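PDB 6EJQ: terminase, small subunit from Thermus phage G20c, which probably recognises the packaging initiation site on viral DNA and regulates the ATPase of the large terminase subunit, working as a nine-membered ring. Local coordinates for residues 9-12 against 13-17. Residues are numbered along the deposited sequence; the frame is centred on the assembly and turned at random.
Sequences RDRV and LKLYL
Leu15 and Arg11 meet one turn apart on helix 4-17, and their side chains cross at a slant. Leu15 begins close to the backbone of the previous turn: its CB lies 3.5 Å from Arg11 O. With CG beside its own backbone N (chi1 -66°), the branch lies over the previous turn. Leu15 CG comes to 3.3 Å from Arg11 O, and CD1 rests on the same oxygen. The other methyl, CD2, reaches the guanidinium, 4.0 Å from Arg11 NH1. Leu15 CG, the branch point, lies over one face of that guanidinium. Lys14 NZ approaches that group at its edge, 4.4 Å from Arg11 NH1. These like charges probably repel each other. A long, weak ion pair from Arg11 to Asp32 may offset part of this.

Arg11 O, which Leu15 CG and CD1 touch, also accepts the backbone bond from Leu15 N at 3.0 Å. Leu13, Lys14 and Tyr16 likewise donate to the carbonyls of Arg9, Asp10 and Val12. Within 9-12, Arg9 NH1 forms a salt bridge with Asp10 OD1 at 3.0 Å.

Around the helix, Leu15 packs on Ile25 and Leu29 of helix 22-33, while Val12 touches Leu29 and also Val45 and Leu46 of helix 39-53. Leu13 and Lys14 lie instead against Glu71 and Ile75 of a neighbouring subunit. Such i to i+4 bonding and side-chain packing is regular alpha-helix, here the first helix of the three-helix N-terminal domain, whose family belongs to the helix-turn-helix clan.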
# COMPACT_ATOMS: atom_id res chain seq x y z
N ARG B 9 28.83 13.50 29.86
CA ARG B 9 28.26 14.29 28.77
C ARG B 9 27.30 13.44 27.93
O ARG B 9 26.16 13.85 27.70
CB ARG B 9 29.35 14.87 27.86
CG ARG B 9 28.79 15.81 26.80
CD ARG B 9 29.83 16.35 25.82
NE ARG B 9 30.62 15.32 25.14
CZ ARG B 9 30.16 14.46 24.23
NH1 ARG B 9 28.88 14.45 23.85
NH2 ARG B 9 31.00 13.57 23.68
N ASP B 10 27.75 12.27 27.50
CA ASP B 10 26.95 11.40 26.63
C ASP B 10 25.66 10.96 27.31
O ASP B 10 24.61 10.96 26.67
CB ASP B 10 27.73 10.15 26.19
CG ASP B 10 28.82 10.47 25.19
OD1 ASP B 10 28.84 11.60 24.65
OD2 ASP B 10 29.66 9.57 24.95
N ARG B 11 25.74 10.62 28.59
CA ARG B 11 24.57 10.16 29.32
C ARG B 11 23.54 11.27 29.61
O ARG B 11 22.33 11.00 29.61
CB ARG B 11 25.00 9.44 30.60
CG ARG B 11 23.86 8.71 31.29
CD ARG B 11 24.28 7.43 32.00
NE ARG B 11 23.18 6.93 32.84
CZ ARG B 11 22.07 6.34 32.39
NH1 ARG B 11 21.85 6.13 31.08
NH2 ARG B 11 21.14 5.95 33.26
N VAL B 12 24.00 12.51 29.83
CA VAL B 12 23.10 13.67 29.96
C VAL B 12 22.32 13.84 28.67
O VAL B 12 21.10 13.97 28.69
CB VAL B 12 23.87 14.97 30.27
CG1 VAL B 12 23.01 16.22 30.06
CG2 VAL B 12 24.40 14.96 31.70
N LEU B 13 23.06 13.88 27.56
CA LEU B 13 22.48 14.01 26.22
C LEU B 13 21.53 12.85 25.88
O LEU B 13 20.43 13.08 25.38
CB LEU B 13 23.60 14.08 25.17
CG LEU B 13 23.21 14.26 23.70
CD1 LEU B 13 22.39 15.52 23.50
CD2 LEU B 13 24.47 14.30 22.86
N LYS B 14 21.95 11.63 26.19
CA LYS B 14 21.15 10.43 25.94
C LYS B 14 19.80 10.53 26.63
O LYS B 14 18.77 10.37 25.99
CB LYS B 14 21.87 9.18 26.42
CG LYS B 14 21.15 7.88 26.08
CD LYS B 14 21.88 6.67 26.63
CE LYS B 14 21.09 5.40 26.35
NZ LYS B 14 21.58 4.22 27.12
N LEU B 15 19.81 10.81 27.94
CA LEU B 15 18.58 10.85 28.71
C LEU B 15 17.66 11.97 28.22
O LEU B 15 16.45 11.79 28.15
CB LEU B 15 18.86 11.00 30.20
CG LEU B 15 19.57 9.82 30.87
CD1 LEU B 15 19.94 10.19 32.30
CD2 LEU B 15 18.71 8.57 30.86
N TYR B 16 18.25 13.11 27.86
CA TYR B 16 17.49 14.18 27.24
C TYR B 16 16.79 13.70 25.95
O TYR B 16 15.61 13.97 25.76
CB TYR B 16 18.36 15.40 26.96
CG TYR B 16 17.60 16.47 26.23
CD1 TYR B 16 16.64 17.24 26.89
CD2 TYR B 16 17.79 16.70 24.86
CE1 TYR B 16 15.91 18.22 26.22
CE2 TYR B 16 17.07 17.66 24.18
CZ TYR B 16 16.13 18.42 24.86
OH TYR B 16 15.42 19.38 24.18
N LEU B 17 17.52 12.98 25.10
CA LEU B 17 16.99 12.51 23.81
C LEU B 17 15.99 11.37 23.95
O LEU B 17 15.21 11.11 23.02
CB LEU B 17 18.14 12.11 22.87
CG LEU B 17 19.02 13.26 22.37
CD1 LEU B 17 20.14 12.73 21.48
CD2 LEU B 17 18.22 14.31 21.62